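Iron aquisition yersiniabactin synthesis enzyme, YbtT (Escherichia coli, PDB 6BA9) is a low-specificity type II thioesterase that maintains production of the metallophore yersiniabactin by its NRPS/PKS pathway. Local coordinates at residues A[83-94]-A[110-119]; A[127-138]-A[162-173]. The protein carries 1 engineered substitution. All coordinates share one frame; numbering follows the deposited sequence.

Interaction 1: residues A[83-94]-A[110-119]. Engineered in segment 83-94: Ala-90 (natural residue Ser).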
loop_
_atom_site.group_PDB
_atom_site.type_symbol
_atom_site.label_atom_id
_atom_site.label_comp_id
_atom_site.label_asym_id
_atom_site.label_seq_id
_atom_site.Cartn_x
_atom_site.Cartn_y
_atom_site.Cartn_z
ATOM N N PRO A 83 10.573 0.484 -16.483
ATOM C CA PRO A 83 10.541 -0.484 -15.374
ATOM C C PRO A 83 9.590 -0.010 -14.284
ATOM O O PRO A 83 9.830 1.020 -13.658
ATOM C CB PRO A 83 11.987 -0.500 -14.863
ATOM C CG PRO A 83 12.805 0.116 -15.919
ATOM C CD PRO A 83 11.924 1.049 -16.681
ATOM N N LEU A 84 8.524 -0.768 -14.052
ATOM C CA LEU A 84 7.482 -0.409 -13.097
ATOM C C LEU A 84 7.675 -1.208 -11.820
ATOM O O LEU A 84 7.785 -2.444 -11.850
ATOM C CB LEU A 84 6.100 -0.698 -13.680
ATOM C CG LEU A 84 4.927 -0.467 -12.719
ATOM C CD1 LEU A 84 4.740 1.012 -12.394
ATOM C CD2 LEU A 84 3.654 -1.028 -13.307
ATOM N N LEU A 85 7.711 -0.501 -10.697
ATOM C CA LEU A 85 7.715 -1.101 -9.369
ATOM C C LEU A 85 6.425 -0.731 -8.650
ATOM O O LEU A 85 6.071 0.450 -8.578
ATOM C CB LEU A 85 8.917 -0.597 -8.563
ATOM C CG LEU A 85 10.301 -0.865 -9.178
ATOM C CD1 LEU A 85 11.376 -0.137 -8.381
ATOM C CD2 LEU A 85 10.584 -2.344 -9.193
ATOM N N LEU A 86 5.707 -1.727 -8.147
ATOM C CA LEU A 86 4.485 -1.502 -7.383
ATOM C C LEU A 86 4.764 -1.763 -5.918
ATOM O O LEU A 86 5.339 -2.798 -5.584
ATOM C CB LEU A 86 3.383 -2.458 -7.821
ATOM C CG LEU A 86 2.700 -2.128 -9.128
ATOM C CD1 LEU A 86 1.883 -3.340 -9.603
ATOM C CD2 LEU A 86 1.799 -0.929 -8.936
ATOM N N ALA A 87 4.383 -0.835 -5.052
ATOM C CA ALA A 87 4.585 -0.967 -3.617
ATOM C C ALA A 87 3.301 -0.618 -2.876
ATOM O O ALA A 87 2.483 0.169 -3.354
ATOM C CB ALA A 87 5.686 -0.036 -3.133
ATOM N N GLY A 88 3.127 -1.190 -1.692
ATOM C CA GLY A 88 2.017 -0.807 -0.838
ATOM C C GLY A 88 2.287 -1.180 0.594
ATOM O O GLY A 88 3.009 -2.145 0.870
ATOM N N HIS A 89 1.710 -0.408 1.516
ATOM C CA HIS A 89 1.828 -0.634 2.951
ATOM C C HIS A 89 0.445 -0.900 3.530
ATOM O O HIS A 89 -0.504 -0.147 3.267
ATOM C CB HIS A 89 2.442 0.591 3.636
ATOM C CG HIS A 89 2.781 0.370 5.075
ATOM N ND1 HIS A 89 3.792 -0.479 5.494
ATOM C CD2 HIS A 89 2.233 0.887 6.203
ATOM C CE1 HIS A 89 3.870 -0.440 6.813
ATOM N NE2 HIS A 89 2.930 0.369 7.267
ATOM N N ALA A 90 0.335 -1.959 4.321
ATOM C CA ALA A 90 -0.914 -2.336 4.998
ATOM C C ALA A 90 -1.990 -2.543 3.934
ATOM O O ALA A 90 -1.758 -3.333 3.005
ATOM C CB ALA A 90 -1.223 -1.360 6.138
ATOM N N MET A 91 -3.129 -1.857 3.986
ATOM C CA MET A 91 -4.140 -2.018 2.945
ATOM C C MET A 91 -3.531 -1.862 1.562
ATOM O O MET A 91 -3.942 -2.531 0.601
ATOM C CB MET A 91 -5.228 -0.952 3.114
ATOM C CG MET A 91 -6.161 -0.776 1.948
ATOM S SD MET A 91 -7.349 0.530 2.319
ATOM C CE MET A 91 -8.254 0.567 0.788
ATOM N N GLY A 92 -2.598 -0.915 1.416
ATOM C CA GLY A 92 -2.010 -0.666 0.114
ATOM C C GLY A 92 -1.258 -1.858 -0.433
ATOM O O GLY A 92 -1.163 -2.015 -1.649
ATOM N N ALA A 93 -0.711 -2.708 0.439
ATOM C CA ALA A 93 -0.047 -3.914 -0.054
ATOM C C ALA A 93 -1.037 -4.850 -0.736
ATOM O O ALA A 93 -0.695 -5.511 -1.719
ATOM C CB ALA A 93 0.659 -4.637 1.092
ATOM N N GLN A 94 -2.264 -4.923 -0.226
ATOM C CA GLN A 94 -3.281 -5.770 -0.830
ATOM C C GLN A 94 -3.633 -5.260 -2.215
ATOM O O GLN A 94 -3.744 -6.035 -3.165
ATOM C CB GLN A 94 -4.528 -5.819 0.048
ATOM C CG GLN A 94 -4.302 -6.314 1.474
ATOM C CD GLN A 94 -5.444 -5.993 2.393
ATOM O OE1 GLN A 94 -6.154 -5.002 2.199
ATOM N NE2 GLN A 94 -5.626 -6.805 3.417
ATOM N N PRO A 110 5.415 -6.244 -14.712
ATOM C CA PRO A 110 5.989 -5.344 -13.693
ATOM C C PRO A 110 7.353 -5.869 -13.255
ATOM O O PRO A 110 7.581 -7.075 -13.220
ATOM C CB PRO A 110 4.978 -5.398 -12.542
ATOM C CG PRO A 110 3.762 -6.066 -13.089
ATOM C CD PRO A 110 4.185 -6.908 -14.257
ATOM N N GLN A 111 8.272 -4.965 -12.938
ATOM C CA GLN A 111 9.623 -5.376 -12.572
ATOM C C GLN A 111 9.780 -5.714 -11.099
ATOM O O GLN A 111 10.752 -6.385 -10.726
ATOM C CB GLN A 111 10.630 -4.300 -12.980
ATOM C CG GLN A 111 10.599 -4.049 -14.483
ATOM C CD GLN A 111 10.893 -5.292 -15.281
ATOM O OE1 GLN A 111 11.995 -5.832 -15.219
ATOM N NE2 GLN A 111 9.894 -5.772 -16.032
ATOM N N GLY A 112 8.855 -5.310 -10.249
ATOM C CA GLY A 112 8.996 -5.606 -8.848
ATOM C C GLY A 112 7.726 -5.277 -8.101
ATOM O O GLY A 112 6.979 -4.379 -8.520
ATOM N N LEU A 113 7.498 -6.000 -7.007
ATOM C CA LEU A 113 6.376 -5.826 -6.090
ATOM C C LEU A 113 6.931 -5.747 -4.673
ATOM O O LEU A 113 7.683 -6.638 -4.249
ATOM C CB LEU A 113 5.410 -7.002 -6.185
ATOM C CG LEU A 113 4.257 -6.995 -5.187
ATOM C CD1 LEU A 113 3.348 -5.749 -5.357
ATOM C CD2 LEU A 113 3.486 -8.309 -5.297
ATOM N N ILE A 114 6.563 -4.692 -3.943
ATOM C CA ILE A 114 6.994 -4.473 -2.565
ATOM C C ILE A 114 5.757 -4.523 -1.664
ATOM O O ILE A 114 4.867 -3.652 -1.760
ATOM C CB ILE A 114 7.795 -3.169 -2.387
ATOM C CG1 ILE A 114 9.035 -3.150 -3.306
ATOM C CG2 ILE A 114 8.214 -3.001 -0.927
ATOM C CD1 ILE A 114 8.856 -2.351 -4.565
ATOM N N ILE A 115 5.687 -5.553 -0.820
ATOM C CA ILE A 115 4.605 -5.784 0.126
ATOM C C ILE A 115 5.143 -5.399 1.501
ATOM O O ILE A 115 6.099 -6.014 1.985
ATOM C CB ILE A 115 4.205 -7.269 0.092
ATOM C CG1 ILE A 115 3.640 -7.641 -1.268
ATOM C CG2 ILE A 115 3.263 -7.641 1.241
ATOM C CD1 ILE A 115 2.372 -6.989 -1.611
ATOM N N SER A 116 4.565 -4.382 2.124
ATOM C CA SER A 116 5.047 -3.858 3.394
ATOM C C SER A 116 3.951 -3.893 4.456
ATOM O O SER A 116 2.823 -3.441 4.221
ATOM C CB SER A 116 5.516 -2.435 3.131
ATOM O OG SER A 116 5.970 -1.765 4.292
ATOM N N GLY A 117 4.297 -4.387 5.652
ATOM C CA GLY A 117 3.444 -4.212 6.808
ATOM C C GLY A 117 2.011 -4.668 6.640
ATOM O O GLY A 117 1.083 -3.946 7.042
ATOM N N CYS A 118 1.816 -5.875 6.097
ATOM C CA CYS A 118 0.482 -6.386 5.815
ATOM C C CYS A 118 0.480 -7.892 5.984
ATOM O O CYS A 118 1.400 -8.565 5.523
ATOM C CB CYS A 118 0.108 -6.051 4.370
ATOM S SG CYS A 118 -1.608 -6.395 3.932
ATOM N N HIS A 119 -0.565 -8.408 6.630
ATOM C CA HIS A 119 -0.767 -9.847 6.686
ATOM C C HIS A 119 -1.107 -10.395 5.299
ATOM O O HIS A 119 -1.634 -9.697 4.422
ATOM C CB HIS A 119 -1.907 -10.184 7.644
ATOM C CG HIS A 119 -3.202 -9.578 7.232
ATOM N ND1 HIS A 119 -3.504 -8.253 7.464
ATOM C CD2 HIS A 119 -4.249 -10.092 6.552
ATOM C CE1 HIS A 119 -4.689 -7.983 6.947
ATOM N NE2 HIS A 119 -5.170 -9.081 6.397
HETATM O O HOH W 1 7.733 -3.041 -15.917
HETATM O O HOH W 2 -4.153 -9.354 3.141
#
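Ser-116 OG is held by two groups, His-89 ND1 at 2.8 Å and the hydroxyl of Tyr-228. The hydroxyl meets the His-89 ring at its edge, near the ring plane. Ser-116 turns OG away from its own N (chi1 178°), which carries the oxygen across to the imidazole. At the other end of the ring, NE2 bonds to His-226 O, so the imidazole is fixed at two points.

The parallel backbone ladder passes from Leu-84 O, which takes Gln-111 N at 2.8 Å, to Ala-90 N, which gives to Ser-116 O at 2.9 Å. Between them, Leu-86 and Gly-88 each use both N and O. Leu-85, Ala-87 and His-89 face one side of the sheet with Ile-114 and Ser-116. There Ala-87 CB touches Ile-114 CB at 3.8 Å.

Ala-90, engineered from Ser, follows the strand and precedes helix 91-105. Its strained backbone (phi 58°, psi -124°) and its place in the natural GxSxG motif, Gly-His-Ser-Met-Gly, mark the nucleophile elbow of alpha/beta hydrolases, where the natural Ser is probably the nucleophile. The turn is tight: Gly-88 CA lies 3.5 Å from Gly-92 O. Beyond it, Ala-93 CB packs on Cys-118 CB at 3.6 Å, and Gln-94 CG lies 3.6 Å from Cys-118 SG.

The contact joins the parallel strands and first helical turn of the beta-alpha-beta unit 84-89, 91-105, 112-116. Strand 16-20 pairs with the far edge of strand 84-89. Leu-86 reaches helix 63-77 and helix 91-105 on the side of the sheet away from Ala-87.

Interaction 2: residues A[127-138]-A[162-173]; sequences RQLSHRDDADFI and LPLLRADFYATE
This contact ties together the helical insertion between strands 112-116 and 190-195, the position of the lid in alpha/beta-hydrolase thioesterases. A type I turn at Leu-129 to Arg-132 and the start of helix 134-144 meet helix 155-174.

The Glu-173 carboxylate receives the turn. Glu-173 OE2 accepts from Leu-129 N at 2.7 Å. Glu-173 OE1 takes Ser-130 N through the syn lone pair, while Ser-130 OG comes from above the carboxylate plane at 2.8 Å. Waters add further bonds to both oxygens.

Arg-166, extended from CG to NE, reaches the other end of the turn. Arg-166 NH1 and NH2 both point at Arg-132 O, end-on and in the guanidinium plane, with NH2 at 2.8 Å. Arg-166 NH2 also makes a salt bridge to the anti lone pair of Asp-134 OD1, at 2.8 Å. The carboxylate and guanidinium planes are turned 41° apart.

Phe-137 is a knob among Leu-162, Leu-165, Arg-166 and Phe-169. With chi1 at -172°, it swings its ring onto helix 155-174. Arg-166 CG covers one face, with an off-centre cation-pi contact from the guanidinium. Leu-129 CD2 lies over the opposite face. The same methyl sits over the Phe-169 ring, 3.9 Å from its centroid. Phe-137 turns its edge to the Phe-169 face in an offset edge-to-face pair, centroids 5.7 Å apart.

Farther along helix 134-144, Leu-141 touches Leu-165 and Phe-169. On helix 155-174, Asp-168 makes a salt bridge to Arg-51, accepts a hydrogen bond from Gly-24 N, and also packs on Met-91 of helix 91-105.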
loop_
_atom_site.group_PDB
_atom_site.type_symbol
_atom_site.label_atom_id
_atom_site.label_comp_id
_atom_site.label_asym_id
_atom_site.label_seq_id
_atom_site.Cartn_x
_atom_site.Cartn_y
_atom_site.Cartn_z
ATOM N N ARG A 127 -5.914 -6.962 14.523
ATOM C CA ARG A 127 -6.805 -5.880 14.919
ATOM C C ARG A 127 -7.869 -5.699 13.848
ATOM O O ARG A 127 -7.544 -5.626 12.660
ATOM C CB ARG A 127 -6.022 -4.579 15.080
ATOM C CG ARG A 127 -6.824 -3.452 15.727
ATOM C CD ARG A 127 -6.217 -2.102 15.485
ATOM N NE ARG A 127 -4.863 -1.941 16.027
ATOM C CZ ARG A 127 -4.590 -1.540 17.259
ATOM N NH1 ARG A 127 -5.573 -1.318 18.131
ATOM N NH2 ARG A 127 -3.322 -1.373 17.623
ATOM N N GLN A 128 -9.126 -5.635 14.278
ATOM C CA GLN A 128 -10.267 -5.509 13.382
ATOM C C GLN A 128 -11.154 -4.377 13.876
ATOM O O GLN A 128 -11.451 -4.297 15.073
ATOM C CB GLN A 128 -11.055 -6.816 13.381
ATOM C CG GLN A 128 -10.306 -7.987 12.831
ATOM C CD GLN A 128 -10.253 -7.966 11.341
ATOM O OE1 GLN A 128 -11.274 -7.743 10.673
ATOM N NE2 GLN A 128 -9.069 -8.201 10.790
ATOM N N LEU A 129 -11.573 -3.502 12.955
ATOM C CA LEU A 129 -12.339 -2.299 13.265
ATOM C C LEU A 129 -13.773 -2.281 12.749
ATOM O O LEU A 129 -14.602 -1.575 13.320
ATOM C CB LEU A 129 -11.653 -1.066 12.666
ATOM C CG LEU A 129 -10.470 -0.478 13.445
ATOM C CD1 LEU A 129 -9.278 -1.407 13.392
ATOM C CD2 LEU A 129 -10.089 0.881 12.919
ATOM N N SER A 130 -14.072 -2.987 11.650
ATOM C CA SER A 130 -15.299 -2.701 10.902
ATOM C C SER A 130 -16.562 -3.020 11.682
ATOM O O SER A 130 -17.624 -2.469 11.374
ATOM C CB SER A 130 -15.348 -3.515 9.611
ATOM O OG SER A 130 -14.425 -3.048 8.682
ATOM N N HIS A 131 -16.495 -3.936 12.635
ATOM C CA HIS A 131 -17.663 -4.336 13.399
ATOM C C HIS A 131 -17.933 -3.431 14.587
ATOM O O HIS A 131 -18.863 -3.698 15.358
ATOM C CB HIS A 131 -17.472 -5.766 13.907
ATOM C CG HIS A 131 -16.301 -5.916 14.827
ATOM N ND1 HIS A 131 -15.000 -5.799 14.388
ATOM C CD2 HIS A 131 -16.231 -6.159 16.157
ATOM C CE1 HIS A 131 -14.179 -5.969 15.408
ATOM N NE2 HIS A 131 -14.899 -6.186 16.495
ATOM N N ARG A 132 -17.144 -2.379 14.780
ATOM C CA ARG A 132 -17.217 -1.555 15.970
ATOM C C ARG A 132 -18.053 -0.299 15.741
ATOM O O ARG A 132 -18.131 0.237 14.626
ATOM C CB ARG A 132 -15.816 -1.136 16.430
ATOM C CG ARG A 132 -14.888 -2.294 16.619
ATOM C CD ARG A 132 -13.547 -1.830 17.177
ATOM N NE ARG A 132 -12.598 -2.935 17.201
ATOM C CZ ARG A 132 -12.332 -3.690 18.261
ATOM N NH1 ARG A 132 -12.932 -3.469 19.428
ATOM N NH2 ARG A 132 -11.461 -4.685 18.141
ATOM N N ASP A 133 -18.681 0.174 16.815
ATOM C CA ASP A 133 -19.390 1.445 16.762
ATOM C C ASP A 133 -18.393 2.612 16.664
ATOM O O ASP A 133 -17.169 2.435 16.754
ATOM C CB ASP A 133 -20.397 1.561 17.920
ATOM C CG ASP A 133 -19.756 1.831 19.285
ATOM O OD1 ASP A 133 -18.530 2.029 19.392
ATOM O OD2 ASP A 133 -20.519 1.890 20.283
ATOM N N ASP A 134 -18.920 3.812 16.432
ATOM C CA ASP A 134 -18.062 4.944 16.086
ATOM C C ASP A 134 -17.012 5.192 17.164
ATOM O O ASP A 134 -15.834 5.394 16.863
ATOM C CB ASP A 134 -18.895 6.207 15.849
ATOM C CG ASP A 134 -19.663 6.196 14.522
ATOM O OD1 ASP A 134 -19.448 5.322 13.667
ATOM O OD2 ASP A 134 -20.463 7.135 14.370
ATOM N N ALA A 135 -17.419 5.190 18.433
ATOM C CA ALA A 135 -16.463 5.509 19.484
ATOM C C ALA A 135 -15.363 4.464 19.553
ATOM O O ALA A 135 -14.182 4.812 19.709
ATOM C CB ALA A 135 -17.181 5.615 20.835
ATOM N N ASP A 136 -15.734 3.187 19.465
ATOM C CA ASP A 136 -14.750 2.112 19.549
ATOM C C ASP A 136 -13.869 2.091 18.306
ATOM O O ASP A 136 -12.661 1.827 18.401
ATOM C CB ASP A 136 -15.430 0.756 19.743
ATOM C CG ASP A 136 -16.028 0.594 21.117
ATOM O OD1 ASP A 136 -15.757 1.451 21.975
ATOM O OD2 ASP A 136 -16.761 -0.391 21.327
ATOM N N PHE A 137 -14.468 2.349 17.135
ATOM C CA PHE A 137 -13.705 2.465 15.888
ATOM C C PHE A 137 -12.624 3.536 16.016
ATOM O O PHE A 137 -11.444 3.290 15.713
ATOM C CB PHE A 137 -14.682 2.800 14.751
ATOM C CG PHE A 137 -14.064 2.774 13.357
ATOM C CD1 PHE A 137 -14.218 1.681 12.525
ATOM C CD2 PHE A 137 -13.375 3.874 12.877
ATOM C CE1 PHE A 137 -13.655 1.669 11.239
ATOM C CE2 PHE A 137 -12.825 3.868 11.607
ATOM C CZ PHE A 137 -12.974 2.767 10.787
ATOM N N ILE A 138 -12.997 4.715 16.514
ATOM C CA ILE A 138 -12.047 5.810 16.684
ATOM C C ILE A 138 -10.964 5.450 17.691
ATOM O O ILE A 138 -9.788 5.749 17.475
ATOM C CB ILE A 138 -12.789 7.099 17.066
ATOM C CG1 ILE A 138 -13.561 7.583 15.830
ATOM C CG2 ILE A 138 -11.822 8.138 17.559
ATOM C CD1 ILE A 138 -14.502 8.741 16.089
ATOM N N LEU A 162 -15.423 9.469 9.101
ATOM C CA LEU A 162 -15.828 8.086 9.341
ATOM C C LEU A 162 -16.331 7.386 8.096
ATOM O O LEU A 162 -15.996 6.203 7.918
ATOM C CB LEU A 162 -16.839 7.983 10.483
ATOM C CG LEU A 162 -16.196 8.168 11.847
ATOM C CD1 LEU A 162 -17.280 8.139 12.905
ATOM C CD2 LEU A 162 -15.113 7.112 12.147
ATOM N N PRO A 163 -17.115 8.007 7.213
ATOM C CA PRO A 163 -17.499 7.283 5.993
ATOM C C PRO A 163 -16.293 6.861 5.163
ATOM O O PRO A 163 -16.280 5.768 4.586
ATOM C CB PRO A 163 -18.401 8.289 5.265
ATOM C CG PRO A 163 -18.965 9.112 6.342
ATOM C CD PRO A 163 -17.855 9.271 7.355
ATOM N N LEU A 164 -15.264 7.709 5.104
ATOM C CA LEU A 164 -14.059 7.400 4.342
ATOM C C LEU A 164 -13.269 6.283 5.000
ATOM O O LEU A 164 -12.882 5.289 4.357
ATOM C CB LEU A 164 -13.205 8.665 4.307
ATOM C CG LEU A 164 -12.563 9.203 3.047
ATOM C CD1 LEU A 164 -13.454 9.068 1.823
ATOM C CD2 LEU A 164 -12.232 10.682 3.284
ATOM N N LEU A 165 -12.996 6.434 6.298
ATOM C CA LEU A 165 -12.218 5.439 7.015
ATOM C C LEU A 165 -12.946 4.104 7.095
ATOM O O LEU A 165 -12.313 3.048 6.995
ATOM C CB LEU A 165 -11.937 5.953 8.424
ATOM C CG LEU A 165 -10.998 7.148 8.513
ATOM C CD1 LEU A 165 -11.159 7.895 9.838
ATOM C CD2 LEU A 165 -9.601 6.665 8.327
ATOM N N ARG A 166 -14.265 4.130 7.327
ATOM C CA ARG A 166 -15.010 2.874 7.385
ATOM C C ARG A 166 -15.036 2.173 6.035
ATOM O O ARG A 166 -14.959 0.939 5.977
ATOM C CB ARG A 166 -16.429 3.114 7.889
ATOM C CG ARG A 166 -16.502 3.368 9.381
ATOM C CD ARG A 166 -17.965 3.353 9.806
ATOM N NE ARG A 166 -18.135 3.512 11.247
ATOM C CZ ARG A 166 -18.071 2.521 12.132
ATOM N NH1 ARG A 166 -17.818 1.285 11.778
ATOM N NH2 ARG A 166 -18.263 2.784 13.410
ATOM N N ALA A 167 -15.106 2.927 4.932
ATOM C CA ALA A 167 -15.022 2.301 3.614
ATOM C C ALA A 167 -13.672 1.615 3.426
ATOM O O ALA A 167 -13.598 0.453 3.013
ATOM C CB ALA A 167 -15.261 3.342 2.521
ATOM N N ASP A 168 -12.591 2.323 3.754
ATOM C CA ASP A 168 -11.254 1.763 3.590
ATOM C C ASP A 168 -11.084 0.521 4.470
ATOM O O ASP A 168 -10.581 -0.518 4.021
ATOM C CB ASP A 168 -10.168 2.774 3.987
ATOM C CG ASP A 168 -10.018 3.956 3.033
ATOM O OD1 ASP A 168 -10.717 4.075 2.011
ATOM O OD2 ASP A 168 -9.163 4.817 3.369
ATOM N N PHE A 169 -11.462 0.627 5.753
ATOM C CA PHE A 169 -11.277 -0.495 6.667
ATOM C C PHE A 169 -12.186 -1.673 6.318
ATOM O O PHE A 169 -11.780 -2.836 6.467
ATOM C CB PHE A 169 -11.399 -0.033 8.119
ATOM C CG PHE A 169 -10.115 0.514 8.673
ATOM C CD1 PHE A 169 -9.207 -0.337 9.259
ATOM C CD2 PHE A 169 -9.819 1.858 8.607
ATOM C CE1 PHE A 169 -8.015 0.158 9.759
ATOM C CE2 PHE A 169 -8.611 2.335 9.116
ATOM C CZ PHE A 169 -7.749 1.484 9.683
ATOM N N TYR A 170 -13.394 -1.400 5.831
ATOM C CA TYR A 170 -14.237 -2.493 5.353
ATOM C C TYR A 170 -13.581 -3.202 4.169
ATOM O O TYR A 170 -13.526 -4.439 4.126
ATOM C CB TYR A 170 -15.652 -2.021 5.003
ATOM C CG TYR A 170 -16.483 -3.188 4.487
ATOM C CD1 TYR A 170 -16.502 -3.522 3.132
ATOM C CD2 TYR A 170 -17.178 -3.996 5.362
ATOM C CE1 TYR A 170 -17.197 -4.609 2.682
ATOM C CE2 TYR A 170 -17.898 -5.084 4.910
ATOM C CZ TYR A 170 -17.894 -5.389 3.586
ATOM O OH TYR A 170 -18.599 -6.483 3.119
ATOM N N ALA A 171 -13.031 -2.440 3.227
ATOM C CA ALA A 171 -12.354 -3.060 2.088
ATOM C C ALA A 171 -11.224 -3.954 2.556
ATOM O O ALA A 171 -11.070 -5.086 2.091
ATOM C CB ALA A 171 -11.810 -1.981 1.159
ATOM N N THR A 172 -10.373 -3.432 3.440
ATOM C CA THR A 172 -9.173 -4.166 3.783
ATOM C C THR A 172 -9.475 -5.370 4.668
ATOM O O THR A 172 -8.762 -6.372 4.587
ATOM C CB THR A 172 -8.132 -3.213 4.407
ATOM O OG1 THR A 172 -6.854 -3.854 4.442
ATOM C CG2 THR A 172 -8.468 -2.831 5.822
ATOM N N GLU A 173 -10.516 -5.292 5.517
ATOM C CA GLU A 173 -10.841 -6.416 6.399
ATOM C C GLU A 173 -11.650 -7.502 5.693
ATOM O O GLU A 173 -11.525 -8.694 6.032
ATOM C CB GLU A 173 -11.559 -5.884 7.650
ATOM C CG GLU A 173 -10.628 -5.055 8.509
ATOM C CD GLU A 173 -11.275 -4.440 9.715
ATOM O OE1 GLU A 173 -12.503 -4.602 9.924
ATOM O OE2 GLU A 173 -10.546 -3.745 10.444
HETATM O O HOH W 3 -7.889 -3.926 10.413
HETATM O O HOH W 4 -10.945 -9.656 8.629
HETATM O O HOH W 5 -14.940 -0.378 8.431
HETATM O O HOH W 6 -14.228 -6.768 11.394
#

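Overall arrangement
Interaction 1 lies in the core, its centre about 6 Å from the centre of the chain. The centre of interaction 2 lies about 17 Å from it, and the two contact centres are about 22 Å apart. Segment 110-119 closes interaction 1 before 127-138 opens interaction 2, and helix 134-144 is the next regular element after strand 112-116. The two share no helix or strand, yet they touch. Gln-94 OE1 of helix 91-105 makes a probable hydrogen bond of 2.6 Å to Thr-172 OG1, and Met-91 packs on the same helix 155-174. The helical insertion thus rests on the helix that follows the nucleophile elbow, consistent with a lid beside the active site.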